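Local coordinates for protein N-acetylglucosamine-6-phosphate deacetylase (Thermotoga maritima, PDB 1O12) that probably removes the acetyl group from N-acetylglucosamine-6-phosphate as a metal-dependent hydrolase of the NagA family, at residues N72-F75 with S76-E79. Residues are numbered along the deposited sequence; the frame is centred on the assembly and turned at random.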
ATOM      1  N   ASN A  72      37.727   1.067   2.058  1.00 47.70           N
ATOM      2  CA  ASN A  72      39.141   1.158   1.694  1.00 46.55           C
ATOM      3  C   ASN A  72      39.366   2.264   0.657  1.00 45.19           C
ATOM      4  O   ASN A  72      40.476   2.477   0.187  1.00 46.09           O
ATOM      5  CB  ASN A  72      39.633  -0.207   1.191  1.00 49.57           C
ATOM      6  CG  ASN A  72      39.560  -1.303   2.293  1.00 53.98           C
ATOM      7  OD1 ASN A  72      40.313  -1.263   3.288  1.00 56.32           O
ATOM      8  ND2 ASN A  72      38.644  -2.263   2.126  1.00 52.71           N
ATOM      9  N   CYS A  73      38.284   2.957   0.313  1.00 42.76           N
ATOM     10  CA  CYS A  73      38.288   4.076  -0.610  1.00 40.45           C
ATOM     11  C   CYS A  73      38.788   3.762  -1.985  1.00 41.14           C
ATOM     12  O   CYS A  73      39.559   4.529  -2.559  1.00 38.67           O
ATOM     13  CB  CYS A  73      39.099   5.221  -0.038  1.00 40.63           C
ATOM     14  SG  CYS A  73      38.596   5.714   1.632  1.00 44.98           S
ATOM     15  N   ASP A  74      38.336   2.633  -2.523  1.00 41.57           N
ATOM     16  CA  ASP A  74      38.730   2.223  -3.861  1.00 42.50           C
ATOM     17  C   ASP A  74      37.807   2.892  -4.874  1.00 41.51           C
ATOM     18  O   ASP A  74      37.136   2.227  -5.650  1.00 43.41           O
ATOM     19  CB  ASP A  74      38.626   0.704  -3.988  1.00 43.96           C
ATOM     20  CG  ASP A  74      39.343  -0.017  -2.867  1.00 45.58           C
ATOM     21  OD1 ASP A  74      40.580   0.132  -2.774  1.00 49.10           O
ATOM     22  OD2 ASP A  74      38.678  -0.729  -2.076  1.00 44.56           O
ATOM     23  N   PHE A  75      37.778   4.214  -4.860  1.00 41.05           N
ATOM     24  CA  PHE A  75      36.933   4.976  -5.769  1.00 40.06           C
ATOM     25  C   PHE A  75      37.258   4.714  -7.234  1.00 40.72           C
ATOM     26  O   PHE A  75      36.359   4.473  -8.044  1.00 42.71           O
ATOM     27  CB  PHE A  75      37.064   6.470  -5.460  1.00 37.15           C
ATOM     28  CG  PHE A  75      36.838   6.800  -4.015  1.00 35.18           C
ATOM     29  CD1 PHE A  75      37.781   7.540  -3.302  1.00 32.72           C
ATOM     30  CD2 PHE A  75      35.700   6.336  -3.354  1.00 32.70           C
ATOM     31  CE1 PHE A  75      37.603   7.814  -1.949  1.00 33.01           C
ATOM     32  CE2 PHE A  75      35.503   6.596  -1.992  1.00 32.90           C
ATOM     33  CZ  PHE A  75      36.458   7.339  -1.282  1.00 33.20           C
ATOM     34  N   SER A  76      38.537   4.755  -7.581  1.00 40.94           N
ATOM     35  CA  SER A  76      38.949   4.525  -8.955  1.00 39.35           C
ATOM     36  C   SER A  76      38.473   3.190  -9.477  1.00 39.67           C
ATOM     37  O   SER A  76      38.056   3.085 -10.632  1.00 38.46           O
ATOM     38  CB  SER A  76      40.463   4.570  -9.073  1.00 39.86           C
ATOM     39  OG  SER A  76      40.815   4.521 -10.443  1.00 41.68           O
ATOM     40  N   GLU A  77      38.544   2.157  -8.642  1.00 40.13           N
ATOM     41  CA  GLU A  77      38.097   0.843  -9.093  1.00 42.51           C
ATOM     42  C   GLU A  77      36.591   0.840  -9.267  1.00 42.64           C
ATOM     43  O   GLU A  77      36.088   0.402 -10.310  1.00 43.75           O
ATOM     44  CB  GLU A  77      38.508  -0.283  -8.126  1.00 42.59           C
ATOM     45  CG  GLU A  77      39.984  -0.584  -8.119  1.00 43.59           C
ATOM     46  CD  GLU A  77      40.764   0.454  -7.347  1.00 48.61           C
ATOM     47  OE1 GLU A  77      42.015   0.448  -7.435  1.00 51.54           O
ATOM     48  OE2 GLU A  77      40.133   1.279  -6.637  1.00 49.96           O
HETATM   49  N   MSE A  78      35.875   1.330  -8.257  1.00 41.18           N
HETATM   50  CA  MSE A  78      34.422   1.379  -8.333  1.00 39.98           C
HETATM   51  C   MSE A  78      33.973   2.145  -9.569  1.00 38.59           C
HETATM   52  O   MSE A  78      33.155   1.639 -10.350  1.00 37.59           O
HETATM   53  CB  MSE A  78      33.859   2.034  -7.080  1.00 42.65           C
HETATM   54  CG  MSE A  78      34.095   1.208  -5.837  1.00 47.58           C
HETATM   55 SE   MSE A  78      33.467   1.978  -4.145  1.00 56.54          SE
HETATM   56  CE  MSE A  78      31.537   1.812  -4.409  1.00 52.93           C
ATOM     57  N   GLU A  79      34.525   3.345  -9.769  1.00 35.93           N
ATOM     58  CA  GLU A  79      34.128   4.164 -10.907  1.00 36.66           C
ATOM     59  C   GLU A  79      34.244   3.460 -12.254  1.00 38.26           C
ATOM     60  O   GLU A  79      33.294   3.406 -13.036  1.00 38.14           O
ATOM     61  CB  GLU A  79      34.949   5.446 -10.968  1.00 34.76           C
ATOM     62  CG  GLU A  79      34.714   6.267 -12.235  1.00 32.43           C
ATOM     63  CD  GLU A  79      35.336   7.667 -12.175  1.00 35.24           C
ATOM     64  OE1 GLU A  79      35.237   8.411 -13.176  1.00 33.51           O
ATOM     65  OE2 GLU A  79      35.924   8.031 -11.126  1.00 34.26           O
TER
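A bend at chi2 (77°) folds the Glu77 side chain back along the start of its own helix toward Asp74, where chi1 of -51° swings the carboxylate away from the residue's own carbonyl carbon and leaves CB as the part of the side chain closest to Glu77. The two side chains meet through one carboxylate oxygen and a methylene: Glu77 OE2 lies 3.1 Å from Asp74 CB, and Glu77 CD comes to 4.0 Å from the same carbon. The carboxylate planes stand almost perpendicular. Glu77 OE2 is 4.1 Å from Asp74 OD1, and if both groups are ionised their charges would repel each other. Asp74 OD2 accepts a hydrogen bond from the backbone N of Asp69. Asp74 occupies the N-cap position of helix 75-83, but its side chain forms no capping bond; an inverse gamma turn centred on it, closed by a weak Phe75 N to Cys73 O hydrogen bond, leads the chain into the helix. The first turn is then fastened by two nearly straight i to i+4 backbone hydrogen bonds, Met78 N to Asp74 O at 3.0 Å and Glu79 N to Phe75 O at 2.8 Å. Beside the first of these, selenomethionine Met78 lays its CG 3.2 Å from Asp74 O before its chain turns at chi3, with SE 4.0 Å from that oxygen. In this amidohydrolase of the TIM-barrel clan, side chains of the turn pack against helix 99-115 and strand 87-93: the buried Phe75 ring, with Cys73 O above one face toward the rim, reaches Ala109 and Ala92 and meets the Tyr112 ring, while Met78 touches Phe90. Glu79 extends its carboxylate to the hydroxyls of Thr119, Tyr112 and Tyr83, hydrogen-bonding to all three.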